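Local coordinates for protein VIN1 (Oscarella pearsei, PDB 6BFI) that binds actin filaments and may take part in cell-cell adhesion, as a sponge member of the vinculin/alpha-catenin family, at residues A389-F403 and V452-G464. Numbering follows the deposited sequence.
Sequences AALASPSDPNRQANF and VVPAARVVLENPG
L460 and F403 interlock as reciprocal knobs and holes between the antiparallel segments 399-403 and 452-460; A390, ending helix 381-390, completes the hole for L460 beside R399 and Q400. L460 CD2 lies over one face of the F403 ring, 3.8 Å from its centroid, a CH-pi contact in which one methyl of leucine's branched end meets the flat pi surface. With CG anti to the backbone N (chi1 -178°), F403 reaches among V453, A456, R457 and L460, and its CE1 comes 3.7 Å from A456 CB. F403 CE2 sits above the centre of the R457 guanidinium, 3.9 Å from R457 CZ, with the two planes 83° apart.

L460's other methyl, CD1, lies over a face of the R399 guanidinium, while L460's backbone carbonyl meets that group in its plane. R399 NH2 and R399 NH1 both donate to L460 O, at 2.9 and 3.1 Å; NH2 also donates to A392 O. Arginine, with several in-plane N-H groups, can thus tie the helix's last carbonyl to the 391-398 loop.

Small A390 lets the backbones close to 4.3 Å between its CA and that of L460, and A390 O receives a CA-H...O contact from L460. At the exposed border P394 CG and P463 CG meet at 3.6 Å, compact apolar rings suited to loops beyond helix ends.

This inter-helix packing in the all-helical vinculin-family fold joins ends of helices 381-390, 399-427 and 452-460; helix 466-493 packs against A456 and V459, helix 224-249 against R457 and V458.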
ATOM      1  N   ALA A 389      24.942 -28.594  -3.374  1.00 68.37           N
ATOM      2  CA  ALA A 389      25.091 -29.634  -2.362  1.00 66.99           C
ATOM      3  C   ALA A 389      24.163 -30.807  -2.641  1.00 62.28           C
ATOM      4  O   ALA A 389      24.534 -31.968  -2.425  1.00 61.87           O
ATOM      5  CB  ALA A 389      24.828 -29.057  -0.971  1.00 68.23           C
ATOM      6  N   ALA A 390      22.951 -30.526  -3.126  1.00 63.66           N
ATOM      7  CA  ALA A 390      22.032 -31.600  -3.479  1.00 56.59           C
ATOM      8  C   ALA A 390      22.510 -32.373  -4.701  1.00 75.29           C
ATOM      9  O   ALA A 390      22.225 -33.569  -4.827  1.00 64.75           O
ATOM     10  CB  ALA A 390      20.635 -31.035  -3.727  1.00 53.82           C
ATOM     11  N   LEU A 391      23.234 -31.716  -5.605  1.00 60.31           N
ATOM     12  CA  LEU A 391      23.708 -32.334  -6.834  1.00 68.79           C
ATOM     13  C   LEU A 391      25.031 -33.072  -6.660  1.00 66.86           C
ATOM     14  O   LEU A 391      25.662 -33.426  -7.661  1.00 69.98           O
ATOM     15  CB  LEU A 391      23.847 -31.278  -7.933  1.00 70.20           C
ATOM     16  CG  LEU A 391      22.545 -30.696  -8.479  1.00 73.84           C
ATOM     17  CD1 LEU A 391      22.834 -29.557  -9.446  1.00 74.67           C
ATOM     18  CD2 LEU A 391      21.718 -31.779  -9.153  1.00 62.39           C
ATOM     19  N   ALA A 392      25.464 -33.306  -5.425  1.00 69.16           N
ATOM     20  CA  ALA A 392      26.716 -34.011  -5.193  1.00 74.90           C
ATOM     21  C   ALA A 392      26.598 -35.458  -5.650  1.00 81.75           C
ATOM     22  O   ALA A 392      25.552 -36.092  -5.486  1.00 82.99           O
ATOM     23  CB  ALA A 392      27.097 -33.953  -3.715  1.00 75.25           C
ATOM     24  N   SER A 393      27.677 -35.977  -6.232  1.00 86.12           N
ATOM     25  CA  SER A 393      27.666 -37.349  -6.705  1.00 92.52           C
ATOM     26  C   SER A 393      27.507 -38.302  -5.521  1.00 92.73           C
ATOM     27  O   SER A 393      27.940 -37.998  -4.404  1.00 94.36           O
ATOM     28  CB  SER A 393      28.951 -37.669  -7.470  1.00 98.50           C
ATOM     29  OG  SER A 393      29.992 -38.051  -6.590  1.00 99.18           O
ATOM     30  N   PRO A 394      26.872 -39.459  -5.730  1.00 93.07           N
ATOM     31  CA  PRO A 394      26.704 -40.417  -4.625  1.00 94.15           C
ATOM     32  C   PRO A 394      28.015 -40.962  -4.079  1.00100.37           C
ATOM     33  O   PRO A 394      28.006 -41.563  -2.998  1.00102.76           O
ATOM     34  CB  PRO A 394      25.857 -41.533  -5.251  1.00 97.80           C
ATOM     35  CG  PRO A 394      25.189 -40.895  -6.423  1.00 97.52           C
ATOM     36  CD  PRO A 394      26.163 -39.886  -6.946  1.00 95.43           C
ATOM     37  N   SER A 395      29.133 -40.778  -4.785  1.00102.88           N
ATOM     38  CA  SER A 395      30.424 -41.246  -4.298  1.00107.81           C
ATOM     39  C   SER A 395      30.992 -40.363  -3.197  1.00107.58           C
ATOM     40  O   SER A 395      31.833 -40.829  -2.422  1.00113.59           O
ATOM     41  CB  SER A 395      31.428 -41.322  -5.451  1.00109.39           C
ATOM     42  OG  SER A 395      30.953 -42.164  -6.485  1.00107.11           O
ATOM     43  N   ASP A 396      30.554 -39.108  -3.115  1.00103.48           N
ATOM     44  CA  ASP A 396      31.026 -38.149  -2.122  1.00101.49           C
ATOM     45  C   ASP A 396      30.732 -38.638  -0.710  1.00103.49           C
ATOM     46  O   ASP A 396      29.572 -38.664  -0.283  1.00 98.75           O
ATOM     47  CB  ASP A 396      30.378 -36.784  -2.358  1.00 93.48           C
ATOM     48  CG  ASP A 396      31.164 -35.642  -1.739  1.00 92.32           C
ATOM     49  OD1 ASP A 396      31.928 -35.885  -0.779  1.00 94.42           O
ATOM     50  OD2 ASP A 396      31.021 -34.495  -2.211  1.00 92.14           O
ATOM     51  N   PRO A 397      31.760 -39.017   0.052  1.00108.42           N
ATOM     52  CA  PRO A 397      31.552 -39.593   1.387  1.00107.29           C
ATOM     53  C   PRO A 397      31.066 -38.613   2.442  1.00104.60           C
ATOM     54  O   PRO A 397      31.066 -38.968   3.622  1.00107.22           O
ATOM     55  CB  PRO A 397      32.956 -40.114   1.756  1.00110.20           C
ATOM     56  CG  PRO A 397      33.769 -40.072   0.480  1.00112.94           C
ATOM     57  CD  PRO A 397      33.188 -38.948  -0.305  1.00110.56           C
ATOM     58  N   ASN A 398      30.656 -37.400   2.074  1.00100.79           N
ATOM     59  CA  ASN A 398      30.167 -36.437   3.057  1.00101.55           C
ATOM     60  C   ASN A 398      29.145 -35.501   2.422  1.00 87.02           C
ATOM     61  O   ASN A 398      29.085 -34.309   2.743  1.00 84.05           O
ATOM     62  CB  ASN A 398      31.312 -35.638   3.681  1.00111.32           C
ATOM     63  CG  ASN A 398      32.253 -35.052   2.642  1.00111.35           C
ATOM     64  OD1 ASN A 398      31.813 -34.488   1.636  1.00112.11           O
ATOM     65  ND2 ASN A 398      33.551 -35.190   2.875  1.00109.10           N
ATOM     66  N   ARG A 399      28.326 -36.038   1.516  1.00 84.87           N
ATOM     67  CA  ARG A 399      27.295 -35.231   0.873  1.00 83.05           C
ATOM     68  C   ARG A 399      26.172 -34.878   1.843  1.00 79.92           C
ATOM     69  O   ARG A 399      25.538 -33.825   1.702  1.00 67.28           O
ATOM     70  CB  ARG A 399      26.746 -35.972  -0.346  1.00 79.00           C
ATOM     71  CG  ARG A 399      26.145 -37.337  -0.027  1.00 78.55           C
ATOM     72  CD  ARG A 399      26.164 -38.246  -1.246  1.00 75.71           C
ATOM     73  NE  ARG A 399      25.450 -37.667  -2.379  1.00 72.94           N
ATOM     74  CZ  ARG A 399      24.148 -37.816  -2.595  1.00 70.59           C
ATOM     75  NH1 ARG A 399      23.413 -38.527  -1.752  1.00 74.65           N
ATOM     76  NH2 ARG A 399      23.581 -37.254  -3.653  1.00 71.10           N
ATOM     77  N   GLN A 400      25.922 -35.737   2.834  1.00 79.18           N
ATOM     78  CA  GLN A 400      24.872 -35.464   3.809  1.00 74.71           C
ATOM     79  C   GLN A 400      25.258 -34.312   4.727  1.00 75.42           C
ATOM     80  O   GLN A 400      24.429 -33.445   5.027  1.00 73.93           O
ATOM     81  CB  GLN A 400      24.574 -36.723   4.623  1.00 80.37           C
ATOM     82  CG  GLN A 400      24.123 -37.914   3.791  1.00 82.88           C
ATOM     83  CD  GLN A 400      22.691 -37.782   3.309  1.00 84.74           C
ATOM     84  OE1 GLN A 400      21.884 -37.075   3.912  1.00 84.83           O
ATOM     85  NE2 GLN A 400      22.367 -38.465   2.216  1.00 85.62           N
ATOM     86  N   ALA A 401      26.512 -34.286   5.186  1.00 80.71           N
ATOM     87  CA  ALA A 401      26.959 -33.204   6.056  1.00 89.68           C
ATOM     88  C   ALA A 401      26.988 -31.875   5.307  1.00 87.72           C
ATOM     89  O   ALA A 401      26.509 -30.852   5.815  1.00 69.28           O
ATOM     90  CB  ALA A 401      28.336 -33.531   6.636  1.00 79.54           C
ATOM     91  N   ASN A 402      27.551 -31.876   4.095  1.00 84.21           N
ATOM     92  CA  ASN A 402      27.550 -30.672   3.270  1.00 77.94           C
ATOM     93  C   ASN A 402      26.130 -30.187   3.016  1.00 73.03           C
ATOM     94  O   ASN A 402      25.838 -28.990   3.133  1.00 74.93           O
ATOM     95  CB  ASN A 402      28.266 -30.942   1.945  1.00 83.97           C
ATOM     96  CG  ASN A 402      29.768 -31.062   2.106  1.00 93.22           C
ATOM     97  OD1 ASN A 402      30.284 -31.087   3.223  1.00100.69           O
ATOM     98  ND2 ASN A 402      30.479 -31.142   0.988  1.00 94.31           N
ATOM     99  N   PHE A 403      25.228 -31.109   2.673  1.00 70.10           N
ATOM    100  CA  PHE A 403      23.851 -30.719   2.395  1.00 65.19           C
ATOM    101  C   PHE A 403      23.182 -30.138   3.633  1.00 62.73           C
ATOM    102  O   PHE A 403      22.434 -29.159   3.541  1.00 62.45           O
ATOM    103  CB  PHE A 403      23.056 -31.914   1.870  1.00 62.34           C
ATOM    104  CG  PHE A 403      21.640 -31.575   1.508  1.00 57.86           C
ATOM    105  CD1 PHE A 403      21.338 -31.060   0.260  1.00 58.85           C
ATOM    106  CD2 PHE A 403      20.614 -31.756   2.419  1.00 55.65           C
ATOM    107  CE1 PHE A 403      20.038 -30.742  -0.077  1.00 52.10           C
ATOM    108  CE2 PHE A 403      19.314 -31.440   2.088  1.00 53.75           C
ATOM    109  CZ  PHE A 403      19.026 -30.931   0.837  1.00 51.75           C
ATOM    110  N   VAL A 452      12.024 -24.996  -0.326  1.00 55.88           N
ATOM    111  CA  VAL A 452      13.326 -25.097  -0.976  1.00 51.61           C
ATOM    112  C   VAL A 452      14.095 -26.316  -0.475  1.00 51.88           C
ATOM    113  O   VAL A 452      14.613 -27.111  -1.267  1.00 47.98           O
ATOM    114  CB  VAL A 452      14.120 -23.794  -0.769  1.00 47.30           C
ATOM    115  CG1 VAL A 452      15.582 -23.992  -1.126  1.00 43.65           C
ATOM    116  CG2 VAL A 452      13.512 -22.676  -1.602  1.00 47.48           C
ATOM    117  N   VAL A 453      14.185 -26.481   0.849  1.00 54.41           N
ATOM    118  CA  VAL A 453      14.927 -27.623   1.396  1.00 53.82           C
ATOM    119  C   VAL A 453      14.291 -28.952   1.030  1.00 58.50           C
ATOM    120  O   VAL A 453      15.030 -29.887   0.682  1.00 60.26           O
ATOM    121  CB  VAL A 453      15.125 -27.442   2.913  1.00 51.62           C
ATOM    122  CG1 VAL A 453      15.751 -28.688   3.518  1.00 50.34           C
ATOM    123  CG2 VAL A 453      15.995 -26.219   3.192  1.00 47.91           C
ATOM    124  N   PRO A 454      12.962 -29.136   1.085  1.00 58.18           N
ATOM    125  CA  PRO A 454      12.405 -30.439   0.682  1.00 54.62           C
ATOM    126  C   PRO A 454      12.740 -30.836  -0.746  1.00 56.15           C
ATOM    127  O   PRO A 454      13.080 -32.002  -0.993  1.00 63.24           O
ATOM    128  CB  PRO A 454      10.897 -30.245   0.881  1.00 57.96           C
ATOM    129  CG  PRO A 454      10.802 -29.239   1.962  1.00 57.02           C
ATOM    130  CD  PRO A 454      11.930 -28.284   1.709  1.00 56.16           C
ATOM    131  N   ALA A 455      12.660 -29.903  -1.698  1.00 51.74           N
ATOM    132  CA  ALA A 455      12.957 -30.238  -3.089  1.00 52.62           C
ATOM    133  C   ALA A 455      14.420 -30.625  -3.260  1.00 51.91           C
ATOM    134  O   ALA A 455      14.741 -31.651  -3.878  1.00 60.78           O
ATOM    135  CB  ALA A 455      12.596 -29.064  -3.998  1.00 45.82           C
ATOM    136  N   ALA A 456      15.325 -29.811  -2.711  1.00 49.70           N
ATOM    137  CA  ALA A 456      16.745 -30.137  -2.774  1.00 52.36           C
ATOM    138  C   ALA A 456      17.043 -31.459  -2.083  1.00 52.31           C
ATOM    139  O   ALA A 456      17.978 -32.164  -2.474  1.00 62.70           O
ATOM    140  CB  ALA A 456      17.573 -29.012  -2.154  1.00 51.46           C
ATOM    141  N   ARG A 457      16.260 -31.816  -1.064  1.00 49.93           N
ATOM    142  CA  ARG A 457      16.444 -33.104  -0.408  1.00 52.18           C
ATOM    143  C   ARG A 457      15.921 -34.253  -1.262  1.00 57.10           C
ATOM    144  O   ARG A 457      16.455 -35.364  -1.185  1.00 56.02           O
ATOM    145  CB  ARG A 457      15.760 -33.107   0.960  1.00 53.58           C
ATOM    146  CG  ARG A 457      16.325 -34.140   1.927  1.00 62.54           C
ATOM    147  CD  ARG A 457      15.635 -34.095   3.281  1.00 66.47           C
ATOM    148  NE  ARG A 457      15.837 -32.824   3.970  1.00 64.34           N
ATOM    149  CZ  ARG A 457      16.840 -32.582   4.808  1.00 66.31           C
ATOM    150  NH1 ARG A 457      17.740 -33.524   5.060  1.00 66.46           N
ATOM    151  NH2 ARG A 457      16.946 -31.397   5.395  1.00 65.94           N
ATOM    152  N   VAL A 458      14.891 -34.010  -2.079  1.00 54.94           N
ATOM    153  CA  VAL A 458      14.467 -35.022  -3.040  1.00 58.71           C
ATOM    154  C   VAL A 458      15.553 -35.247  -4.080  1.00 62.99           C
ATOM    155  O   VAL A 458      15.836 -36.390  -4.462  1.00 70.09           O
ATOM    156  CB  VAL A 458      13.133 -34.632  -3.702  1.00 59.49           C
ATOM    157  CG1 VAL A 458      12.763 -35.647  -4.785  1.00 56.40           C
ATOM    158  CG2 VAL A 458      12.028 -34.533  -2.666  1.00 59.18           C
ATOM    159  N   VAL A 459      16.178 -34.168  -4.557  1.00 54.62           N
ATOM    160  CA  VAL A 459      17.271 -34.338  -5.510  1.00 60.34           C
ATOM    161  C   VAL A 459      18.443 -35.061  -4.857  1.00 61.78           C
ATOM    162  O   VAL A 459      19.056 -35.949  -5.462  1.00 60.74           O
ATOM    163  CB  VAL A 459      17.698 -32.981  -6.094  1.00 55.28           C
ATOM    164  CG1 VAL A 459      19.002 -33.124  -6.868  1.00 57.40           C
ATOM    165  CG2 VAL A 459      16.611 -32.445  -6.995  1.00 54.42           C
ATOM    166  N   LEU A 460      18.758 -34.706  -3.608  1.00 64.23           N
ATOM    167  CA  LEU A 460      19.903 -35.296  -2.920  1.00 66.54           C
ATOM    168  C   LEU A 460      19.792 -36.815  -2.847  1.00 69.85           C
ATOM    169  O   LEU A 460      20.796 -37.524  -2.985  1.00 64.56           O
ATOM    170  CB  LEU A 460      20.027 -34.710  -1.515  1.00 58.15           C
ATOM    171  CG  LEU A 460      21.121 -35.313  -0.631  1.00 60.79           C
ATOM    172  CD1 LEU A 460      22.504 -34.893  -1.114  1.00 62.11           C
ATOM    173  CD2 LEU A 460      20.910 -34.940   0.827  1.00 60.36           C
ATOM    174  N   GLU A 461      18.582 -37.334  -2.634  1.00 69.92           N
ATOM    175  CA  GLU A 461      18.368 -38.764  -2.466  1.00 78.40           C
ATOM    176  C   GLU A 461      17.818 -39.429  -3.725  1.00 77.86           C
ATOM    177  O   GLU A 461      17.297 -40.549  -3.653  1.00 78.76           O
ATOM    178  CB  GLU A 461      17.441 -39.013  -1.275  1.00 87.40           C
ATOM    179  CG  GLU A 461      18.113 -38.755   0.069  1.00 98.86           C
ATOM    180  CD  GLU A 461      17.266 -37.913   1.002  1.00105.26           C
ATOM    181  OE1 GLU A 461      16.023 -37.976   0.902  1.00110.53           O
ATOM    182  OE2 GLU A 461      17.846 -37.182   1.835  1.00110.52           O
ATOM    183  N   ASN A 462      17.939 -38.770  -4.881  1.00 76.76           N
ATOM    184  CA  ASN A 462      17.489 -39.327  -6.159  1.00 71.49           C
ATOM    185  C   ASN A 462      18.350 -38.760  -7.279  1.00 67.57           C
ATOM    186  O   ASN A 462      17.872 -38.008  -8.134  1.00 69.01           O
ATOM    187  CB  ASN A 462      16.011 -39.015  -6.396  1.00 70.37           C
ATOM    188  CG  ASN A 462      15.090 -39.892  -5.574  1.00 71.05           C
ATOM    189  OD1 ASN A 462      15.238 -41.113  -5.551  1.00 74.06           O
ATOM    190  ND2 ASN A 462      14.134 -39.274  -4.889  1.00 70.14           N
ATOM    191  N   PRO A 463      19.634 -39.133  -7.322  1.00 74.95           N
ATOM    192  CA  PRO A 463      20.555 -38.481  -8.276  1.00 78.14           C
ATOM    193  C   PRO A 463      20.132 -38.601  -9.732  1.00 82.18           C
ATOM    194  O   PRO A 463      20.064 -37.589 -10.441  1.00 83.74           O
ATOM    195  CB  PRO A 463      21.891 -39.195  -8.011  1.00 83.73           C
ATOM    196  CG  PRO A 463      21.737 -39.833  -6.667  1.00 85.24           C
ATOM    197  CD  PRO A 463      20.297 -40.206  -6.564  1.00 81.74           C
ATOM    198  N   GLY A 464      19.840 -39.810 -10.201  1.00 84.36           N
ATOM    199  CA  GLY A 464      19.516 -40.004 -11.602  1.00 86.85           C
ATOM    200  C   GLY A 464      18.098 -39.637 -11.988  1.00 84.06           C
ATOM    201  O   GLY A 464      17.528 -40.237 -12.902  1.00 85.14           O
TER